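Local coordinates for xyloglucanase (Paenibacillus pabuli, PDB 2JEP), which hydrolyses xyloglucan, a plant cell-wall polysaccharide, as a bacterial glycoside hydrolase of family 5, at residues N95-T103 and A152-V160; Y135-N146 and S179-N187. All coordinates share one frame; numbering follows the deposited sequence.

Both interactions join parts of one barrel, and helix 150-167 forms one side of interaction 1 and packs against the loops of interaction 2, but they lie at different depths. Interaction 1 is peripheral: the loop 95-103 rests on that helix, with a tyrosine ring pressed against lysine methylenes and two waters spanning the margins. Interaction 2 lies closer to the chain centre and pairs the loops after two adjacent barrel strands; here a direct hydroxyl-carboxylate bond lies alongside valine packing. The centres are 16 Å apart. Tyr157 of the helix links the two, its OH bonding to Ser179 O and its CD1 packing on Leu143 CD1, while Ile153 lies against the backbone of Trp142 and Leu144.

Interaction 1 (N95-T103 and A152-V160); sequences NIGSAPNYT and AIKEKYKKV
Ala152 meets Tyr102 first, its carbonyl O lying obliquely to the ring and 4.0 Å from Tyr102 OH, a packing distance. One turn further on, Glu155 sets CG at the ring edge and turns its carboxylate toward the loop, where OE2 accepts from a water at 2.6 Å. The same water donates to the O of Pro100, the residue that follows a cis peptide bond.

Lys156 carries the middle of the contact. Its CB stands over the Tyr102 ring, 3.7 Å from the centroid and only 10° off the normal, a clear CH-pi contact. With CG anti to the backbone N (chi1 -177°) and the chain extended beyond it, the lysine runs over the CD1-CE1 rim at about a right angle to the tyrosine, CG coming within 3.6 Å of Tyr102 CD1. Ala99 CA lies against the opposite face, toward its rim, so the ring is held between its own loop and the helix. In this (beta/alpha)8 barrel the loop connects strand 85-88 to helix 106-120, and the helix is the one after the next strand, 125-128. Past the ring, Lys156 CE touches Ile96 CD1 at 3.9 Å. NZ gives a hydrogen bond to a water that donates to Gly97 O, and the ammonium also makes a cation-pi contact with Trp142.

Lys159 lays CB against Asn101 O, puts CG near the ring edge, and bends at chi2 (-67°) so that CE passes 3.9 Å from Pro100 O. Val160 CG2 packs on Ile96 CD1 at 3.8 Å, the two side chains crossing at about a right angle.

Interaction 2 (Y135-N146 and S179-N187); sequences YNSVQGGWLLVN and SMNEVFDGN
Tyr135 reaches across to Asn181 and Glu182. From CB, with CG anti to the carbonyl carbon (chi1 -71°), the ring heads for the neighbouring loop. On one side, CD1 and then CE1 pass Glu182 O, CE1 at 3.6 Å; on the other, CE2 comes within 3.9 Å of Asn181 ND2. CZ is equally far from Asn181 ND2 and Glu182 OE1, both of which lie beyond the hydroxyl end of the ring. At the tip, OH donates to Glu182 OE1 at 2.7 Å. OE1 sits in the plane of the tyrosine ring, yet the hydroxyl meets it from 55° above the carboxylate plane, the two flat groups being turned 89° apart. Asn181 ND2 is also 3.0 Å from Tyr135 OH, but the angle is too poor for a bond; the OD1 of this amide is held by Arg87.

Away from the ring the contact turns apolar. Val145 CG1 presses on Val183 CG1 at 3.4 Å, tighter than normal carbon packing, while Val145 CG2 rests on the Phe184 carbonyl carbon and Leu143 CD2 on Met180 CB. A water accepts from Val145 N and lies 2.9 Å from Phe184 O. Near Asp185, the amides of Asn136 and Asn146 grip each other within the loop 135-146 through two reciprocal hydrogen bonds, and Asn146 ND2 packs 3.6 Å from Asp185 CA.

Asn181 and Glu182 follow barrel strand 175-178, consistent with the Asn-Glu pair that family 5 enzymes carry at the end of the fourth strand, which makes Glu182 the probable acid/base. A calcium ion lies about 5 Å from the Glu182 side chain. With OE1 held by Tyr135 and OE2 bonded to His264 ND1, both carboxylate oxygens have a partner, which limits how the group can rotate.

Interaction 1 (N95-T103 and A152-V160)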
loop_
_atom_site.group_PDB
_atom_site.type_symbol
_atom_site.label_atom_id
_atom_site.label_comp_id
_atom_site.label_asym_id
_atom_site.label_seq_id
_atom_site.Cartn_x
_atom_site.Cartn_y
_atom_site.Cartn_z
ATOM N N ASN A 95 13.584 10.213 -12.482
ATOM C CA ASN A 95 12.777 11.382 -12.797
ATOM C C ASN A 95 12.904 12.500 -11.766
ATOM O O ASN A 95 12.284 13.542 -11.937
ATOM C CB ASN A 95 11.308 11.018 -13.012
ATOM C CG ASN A 95 11.096 10.230 -14.274
ATOM O OD1 ASN A 95 12.019 10.052 -15.077
ATOM N ND2 ASN A 95 9.854 9.806 -14.494
ATOM N N ILE A 96 13.705 12.283 -10.720
ATOM C CA ILE A 96 14.071 13.336 -9.779
ATOM C C ILE A 96 15.402 13.888 -10.264
ATOM O O ILE A 96 16.359 13.135 -10.425
ATOM C CB ILE A 96 14.229 12.817 -8.349
ATOM C CG1 ILE A 96 12.968 12.074 -7.900
ATOM C CG2 ILE A 96 14.549 13.978 -7.433
ATOM C CD1 ILE A 96 13.211 11.202 -6.693
ATOM N N GLY A 97 15.454 15.195 -10.444
ATOM C CA GLY A 97 16.679 15.855 -10.911
ATOM C C GLY A 97 17.732 16.022 -9.828
ATOM O O GLY A 97 17.628 15.503 -8.711
ATOM N N SER A 98 18.753 16.786 -10.164
ATOM C CA SER A 98 19.933 16.868 -9.306
ATOM C C SER A 98 19.680 17.789 -8.125
ATOM O O SER A 98 18.770 18.630 -8.132
ATOM C CB SER A 98 21.119 17.378 -10.126
ATOM O OG SER A 98 20.814 18.672 -10.556
ATOM N N ALA A 99 20.528 17.642 -7.105
ATOM C CA ALA A 99 20.532 18.543 -5.974
ATOM C C ALA A 99 20.955 19.942 -6.417
ATOM O O ALA A 99 21.704 20.048 -7.380
ATOM C CB ALA A 99 21.534 18.023 -4.943
ATOM N N PRO A 100 20.516 20.992 -5.703
ATOM C CA PRO A 100 19.628 21.003 -4.547
ATOM C C PRO A 100 18.101 21.065 -4.782
ATOM O O PRO A 100 17.334 20.937 -3.822
ATOM C CB PRO A 100 20.096 22.282 -3.811
ATOM C CG PRO A 100 20.464 23.195 -4.912
ATOM C CD PRO A 100 21.088 22.348 -5.951
ATOM N N ASN A 101 17.642 21.306 -6.019
ATOM C CA ASN A 101 16.217 21.497 -6.251
ATOM C C ASN A 101 15.496 20.140 -6.310
ATOM O O ASN A 101 14.339 20.046 -5.937
ATOM C CB ASN A 101 15.957 22.229 -7.562
ATOM C CG ASN A 101 16.383 23.678 -7.525
ATOM O OD1 ASN A 101 16.571 24.289 -8.581
ATOM N ND2 ASN A 101 16.521 24.238 -6.329
ATOM N N TYR A 102 16.195 19.114 -6.779
ATOM C CA TYR A 102 15.600 17.776 -6.939
ATOM C C TYR A 102 14.276 17.848 -7.692
ATOM O O TYR A 102 13.291 17.228 -7.299
ATOM C CB TYR A 102 15.437 17.102 -5.583
ATOM C CG TYR A 102 16.732 16.810 -4.864
ATOM C CD1 TYR A 102 17.600 15.834 -5.323
ATOM C CD2 TYR A 102 17.063 17.475 -3.697
ATOM C CE1 TYR A 102 18.767 15.514 -4.646
ATOM C CE2 TYR A 102 18.237 17.173 -3.018
ATOM C CZ TYR A 102 19.066 16.179 -3.484
ATOM O OH TYR A 102 20.213 15.855 -2.789
ATOM N N THR A 103 14.260 18.607 -8.777
ATOM C CA THR A 103 13.035 18.851 -9.522
ATOM C C THR A 103 12.550 17.575 -10.193
ATOM O O THR A 103 13.293 16.912 -10.885
ATOM C CB THR A 103 13.257 19.926 -10.597
ATOM O OG1 THR A 103 13.726 21.113 -9.948
ATOM C CG2 THR A 103 11.969 20.214 -11.402
ATOM N N ALA A 152 21.551 14.099 2.659
ATOM C CA ALA A 152 21.086 14.232 1.288
ATOM C C ALA A 152 19.792 13.455 1.094
ATOM O O ALA A 152 18.904 13.921 0.401
ATOM C CB ALA A 152 22.157 13.769 0.295
ATOM N N ILE A 153 19.698 12.250 1.655
ATOM C CA ILE A 153 18.442 11.484 1.510
ATOM C C ILE A 153 17.259 12.291 2.059
ATOM O O ILE A 153 16.206 12.396 1.421
ATOM C CB ILE A 153 18.533 10.136 2.214
ATOM C CG1 ILE A 153 19.561 9.228 1.497
ATOM C CG2 ILE A 153 17.172 9.458 2.300
ATOM C CD1 ILE A 153 19.952 7.961 2.328
ATOM N N LYS A 154 17.425 12.844 3.253
ATOM C CA LYS A 154 16.344 13.574 3.894
ATOM C C LYS A 154 15.980 14.850 3.170
ATOM O O LYS A 154 14.788 15.190 3.085
ATOM C CB LYS A 154 16.700 13.879 5.345
ATOM C CG LYS A 154 16.696 12.635 6.219
ATOM C CD LYS A 154 17.246 12.941 7.607
ATOM C CE LYS A 154 17.145 11.764 8.525
ATOM N NZ LYS A 154 17.627 12.120 9.899
ATOM N N GLU A 155 16.982 15.555 2.637
ATOM C CA GLU A 155 16.677 16.754 1.890
ATOM C C GLU A 155 15.997 16.456 0.564
ATOM O O GLU A 155 15.064 17.129 0.177
ATOM C CB GLU A 155 17.967 17.564 1.672
ATOM C CG GLU A 155 17.813 18.854 0.895
ATOM C CD GLU A 155 17.020 19.933 1.572
ATOM O OE1 GLU A 155 16.854 19.884 2.811
ATOM O OE2 GLU A 155 16.586 20.881 0.830
ATOM N N LYS A 156 16.473 15.442 -0.134
ATOM C CA LYS A 156 15.843 15.009 -1.373
ATOM C C LYS A 156 14.402 14.613 -1.120
ATOM O O LYS A 156 13.496 14.986 -1.857
ATOM C CB LYS A 156 16.633 13.846 -1.953
ATOM C CG LYS A 156 16.142 13.301 -3.300
ATOM C CD LYS A 156 17.171 12.327 -3.883
ATOM C CE LYS A 156 16.738 11.698 -5.180
ATOM N NZ LYS A 156 17.869 10.905 -5.767
ATOM N N TYR A 157 14.188 13.818 -0.080
ATOM C CA TYR A 157 12.843 13.384 0.277
ATOM C C TYR A 157 11.906 14.560 0.574
ATOM O O TYR A 157 10.765 14.606 0.093
ATOM C CB TYR A 157 12.957 12.432 1.469
ATOM C CG TYR A 157 11.678 11.787 1.932
ATOM C CD1 TYR A 157 11.057 10.806 1.167
ATOM C CD2 TYR A 157 11.119 12.110 3.158
ATOM C CE1 TYR A 157 9.931 10.153 1.624
ATOM C CE2 TYR A 157 9.982 11.473 3.615
ATOM C CZ TYR A 157 9.382 10.489 2.854
ATOM O OH TYR A 157 8.240 9.867 3.334
ATOM N N LYS A 158 12.386 15.520 1.368
ATOM C CA LYS A 158 11.639 16.730 1.614
ATOM C C LYS A 158 11.256 17.429 0.309
ATOM O O LYS A 158 10.103 17.804 0.104
ATOM C CB LYS A 158 12.440 17.671 2.529
ATOM C CG LYS A 158 11.771 19.046 2.779
ATOM C CD LYS A 158 12.734 19.942 3.549
ATOM C CE LYS A 158 12.319 21.376 3.655
ATOM N NZ LYS A 158 13.436 22.105 4.330
ATOM N N LYS A 159 12.239 17.662 -0.560
ATOM C CA LYS A 159 11.969 18.402 -1.791
ATOM C C LYS A 159 11.006 17.648 -2.711
ATOM O O LYS A 159 10.157 18.274 -3.362
ATOM C CB LYS A 159 13.289 18.714 -2.515
ATOM C CG LYS A 159 14.172 19.730 -1.806
ATOM C CD LYS A 159 13.534 21.130 -1.802
ATOM C CE LYS A 159 14.515 22.247 -1.456
ATOM N NZ LYS A 159 13.803 23.566 -1.629
ATOM N N VAL A 160 11.136 16.314 -2.763
ATOM C CA VAL A 160 10.241 15.497 -3.570
ATOM C C VAL A 160 8.821 15.599 -3.019
ATOM O O VAL A 160 7.890 15.879 -3.774
ATOM C CB VAL A 160 10.773 14.060 -3.649
ATOM C CG1 VAL A 160 9.718 13.093 -4.204
ATOM C CG2 VAL A 160 12.038 14.053 -4.494
HETATM O O HOH W 1 18.876 13.285 -7.482
HETATM O O HOH W 2 18.025 21.243 -1.353
#

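Interaction 2 (Y135-N146 and S179-N187)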
loop_
_atom_site.group_PDB
_atom_site.type_symbol
_atom_site.label_atom_id
_atom_site.label_comp_id
_atom_site.label_asym_id
_atom_site.label_seq_id
_atom_site.Cartn_x
_atom_site.Cartn_y
_atom_site.Cartn_z
ATOM N N TYR A 135 13.592 0.962 -1.922
ATOM C CA TYR A 135 14.223 -0.354 -1.914
ATOM C C TYR A 135 15.704 -0.341 -2.277
ATOM O O TYR A 135 16.103 0.193 -3.308
ATOM C CB TYR A 135 13.552 -1.254 -2.910
ATOM C CG TYR A 135 12.138 -1.731 -2.590
ATOM C CD1 TYR A 135 11.892 -2.547 -1.504
ATOM C CD2 TYR A 135 11.093 -1.436 -3.449
ATOM C CE1 TYR A 135 10.614 -3.029 -1.241
ATOM C CE2 TYR A 135 9.823 -1.915 -3.220
ATOM C CZ TYR A 135 9.581 -2.720 -2.122
ATOM O OH TYR A 135 8.302 -3.206 -1.923
ATOM N N ASN A 136 16.500 -1.021 -1.453
ATOM C CA ASN A 136 17.903 -1.293 -1.776
ATOM C C ASN A 136 18.045 -2.047 -3.093
ATOM O O ASN A 136 18.983 -1.794 -3.840
ATOM C CB ASN A 136 18.574 -2.096 -0.648
ATOM C CG ASN A 136 18.947 -1.246 0.535
ATOM O OD1 ASN A 136 18.170 -1.129 1.517
ATOM N ND2 ASN A 136 20.092 -0.635 0.471
ATOM N N SER A 137 17.112 -2.946 -3.373
ATOM C CA SER A 137 17.217 -3.829 -4.528
ATOM C C SER A 137 16.766 -3.217 -5.846
ATOM O O SER A 137 16.905 -3.843 -6.898
ATOM C CB SER A 137 16.421 -5.106 -4.264
ATOM O OG SER A 137 15.048 -4.804 -4.120
ATOM N N VAL A 138 16.201 -2.018 -5.824
ATOM C CA VAL A 138 15.739 -1.346 -7.058
ATOM C C VAL A 138 16.854 -0.469 -7.604
ATOM O O VAL A 138 17.478 0.281 -6.860
ATOM C CB VAL A 138 14.475 -0.513 -6.771
ATOM C CG1 VAL A 138 14.195 0.525 -7.863
ATOM C CG2 VAL A 138 13.283 -1.452 -6.567
ATOM N N GLN A 139 17.118 -0.552 -8.906
ATOM C CA GLN A 139 18.112 0.309 -9.521
ATOM C C GLN A 139 17.676 1.770 -9.391
ATOM O O GLN A 139 16.605 2.134 -9.835
ATOM C CB GLN A 139 18.298 -0.078 -10.997
ATOM C CG GLN A 139 19.397 0.695 -11.719
ATOM C CD GLN A 139 20.757 0.613 -11.022
ATOM O OE1 GLN A 139 21.408 1.635 -10.772
ATOM N NE2 GLN A 139 21.189 -0.598 -10.705
ATOM N N GLY A 140 18.507 2.589 -8.757
ATOM C CA GLY A 140 18.163 3.971 -8.483
ATOM C C GLY A 140 17.518 4.182 -7.133
ATOM O O GLY A 140 17.235 5.311 -6.772
ATOM N N GLY A 141 17.250 3.108 -6.403
ATOM C CA GLY A 141 16.652 3.247 -5.068
ATOM C C GLY A 141 17.564 4.054 -4.169
ATOM O O GLY A 141 18.760 3.749 -4.074
ATOM N N TRP A 142 17.010 5.072 -3.510
ATOM C CA TRP A 142 17.806 6.056 -2.773
ATOM C C TRP A 142 17.273 6.380 -1.362
ATOM O O TRP A 142 17.995 6.961 -0.563
ATOM C CB TRP A 142 17.917 7.367 -3.595
ATOM C CG TRP A 142 16.581 7.949 -3.871
ATOM C CD1 TRP A 142 15.760 7.683 -4.951
ATOM C CD2 TRP A 142 15.827 8.837 -3.015
ATOM N NE1 TRP A 142 14.568 8.356 -4.816
ATOM C CE2 TRP A 142 14.583 9.067 -3.640
ATOM C CE3 TRP A 142 16.084 9.473 -1.793
ATOM C CZ2 TRP A 142 13.619 9.893 -3.079
ATOM C CZ3 TRP A 142 15.120 10.280 -1.238
ATOM C CH2 TRP A 142 13.907 10.489 -1.880
ATOM N N LEU A 143 16.018 6.043 -1.077
ATOM C CA LEU A 143 15.388 6.376 0.192
ATOM C C LEU A 143 15.669 5.187 1.096
ATOM O O LEU A 143 14.845 4.304 1.301
ATOM C CB LEU A 143 13.894 6.651 -0.006
ATOM C CG LEU A 143 13.123 7.006 1.260
ATOM C CD1 LEU A 143 13.595 8.331 1.892
ATOM C CD2 LEU A 143 11.623 7.014 0.984
ATOM N N LEU A 144 16.904 5.159 1.587
ATOM C CA LEU A 144 17.497 3.979 2.182
ATOM C C LEU A 144 17.825 4.237 3.630
ATOM O O LEU A 144 18.726 5.026 3.930
ATOM C CB LEU A 144 18.774 3.544 1.418
ATOM C CG LEU A 144 18.603 3.241 -0.064
ATOM C CD1 LEU A 144 19.925 2.840 -0.707
ATOM C CD2 LEU A 144 17.510 2.209 -0.363
ATOM N N VAL A 145 17.137 3.525 4.528
ATOM C CA VAL A 145 17.408 3.732 5.958
ATOM C C VAL A 145 18.880 3.437 6.312
ATOM O O VAL A 145 19.393 3.953 7.273
ATOM C CB VAL A 145 16.478 2.901 6.849
ATOM C CG1 VAL A 145 15.031 3.401 6.704
ATOM C CG2 VAL A 145 16.588 1.398 6.533
ATOM N N ASN A 146 19.502 2.548 5.539
ATOM C CA ASN A 146 20.889 2.138 5.718
ATOM C C ASN A 146 21.869 3.002 4.928
ATOM O O ASN A 146 23.077 2.822 5.047
ATOM C CB ASN A 146 21.082 0.664 5.338
ATOM C CG ASN A 146 20.601 0.329 3.946
ATOM O OD1 ASN A 146 21.412 -0.005 3.031
ATOM N ND2 ASN A 146 19.318 0.428 3.749
ATOM N N SER A 179 3.559 7.987 2.841
ATOM C CA SER A 179 4.910 8.530 2.889
ATOM C C SER A 179 5.932 7.768 2.072
ATOM O O SER A 179 6.850 8.356 1.496
ATOM C CB SER A 179 5.370 8.572 4.326
ATOM O OG SER A 179 5.382 7.274 4.905
ATOM N N MET A 180 5.764 6.448 2.065
ATOM C CA MET A 180 6.702 5.538 1.416
ATOM C C MET A 180 6.059 4.164 1.500
ATOM O O MET A 180 4.940 4.040 2.011
ATOM C CB MET A 180 8.083 5.611 2.095
ATOM C CG MET A 180 8.037 5.338 3.574
ATOM S SD MET A 180 9.399 6.135 4.476
ATOM C CE MET A 180 9.092 5.561 6.134
ATOM N N ASN A 181 6.731 3.166 0.941
ATOM C CA ASN A 181 6.136 1.851 0.784
ATOM C C ASN A 181 6.684 0.877 1.823
ATOM O O ASN A 181 6.280 0.951 2.997
ATOM C CB ASN A 181 6.292 1.392 -0.683
ATOM C CG ASN A 181 5.725 0.021 -0.943
ATOM O OD1 ASN A 181 4.617 -0.269 -0.483
ATOM N ND2 ASN A 181 6.469 -0.826 -1.667
ATOM N N GLU A 182 7.592 0.001 1.411
ATOM C CA GLU A 182 8.195 -1.019 2.268
ATOM C C GLU A 182 9.662 -0.660 2.448
ATOM O O GLU A 182 10.474 -0.819 1.536
ATOM C CB GLU A 182 8.077 -2.404 1.627
ATOM C CG GLU A 182 6.643 -2.838 1.445
ATOM C CD GLU A 182 6.478 -4.181 0.738
ATOM O OE1 GLU A 182 7.455 -4.690 0.126
ATOM O OE2 GLU A 182 5.342 -4.728 0.789
ATOM N N VAL A 183 9.953 -0.092 3.614
ATOM C CA VAL A 183 11.243 0.561 3.897
ATOM C C VAL A 183 11.953 -0.213 4.999
ATOM O O VAL A 183 11.452 -0.372 6.114
ATOM C CB VAL A 183 10.997 2.043 4.239
ATOM C CG1 VAL A 183 12.220 2.744 4.824
ATOM C CG2 VAL A 183 10.523 2.775 2.963
ATOM N N PHE A 184 13.111 -0.762 4.634
ATOM C CA PHE A 184 13.974 -1.497 5.527
ATOM C C PHE A 184 15.357 -1.591 4.878
ATOM O O PHE A 184 15.609 -0.910 3.876
ATOM C CB PHE A 184 13.391 -2.878 5.937
ATOM C CG PHE A 184 13.403 -3.964 4.869
ATOM C CD1 PHE A 184 13.049 -3.742 3.541
ATOM C CD2 PHE A 184 13.676 -5.271 5.269
ATOM C CE1 PHE A 184 13.052 -4.819 2.613
ATOM C CE2 PHE A 184 13.649 -6.317 4.360
ATOM C CZ PHE A 184 13.348 -6.085 3.036
ATOM N N ASP A 185 16.244 -2.392 5.482
ATOM C CA ASP A 185 17.614 -2.533 5.027
ATOM C C ASP A 185 17.824 -3.816 4.232
ATOM O O ASP A 185 18.980 -4.102 3.875
ATOM C CB ASP A 185 18.615 -2.476 6.197
ATOM C CG ASP A 185 18.410 -3.598 7.209
ATOM O OD1 ASP A 185 17.452 -4.373 7.033
ATOM O OD2 ASP A 185 19.234 -3.655 8.169
ATOM N N GLY A 186 16.768 -4.591 3.972
ATOM C CA GLY A 186 16.922 -5.908 3.320
ATOM C C GLY A 186 16.872 -7.143 4.202
ATOM O O GLY A 186 16.761 -8.281 3.678
ATOM N N ASN A 187 17.002 -6.957 5.509
ATOM C CA ASN A 187 17.097 -8.036 6.483
ATOM C C ASN A 187 15.722 -8.259 7.096
ATOM O O ASN A 187 15.073 -7.308 7.514
ATOM C CB ASN A 187 18.120 -7.579 7.554
ATOM C CG ASN A 187 18.216 -8.491 8.789
ATOM O OD1 ASN A 187 17.460 -9.446 8.974
ATOM N ND2 ASN A 187 19.151 -8.135 9.675
HETATM O O HOH W 3 15.207 1.804 3.104
#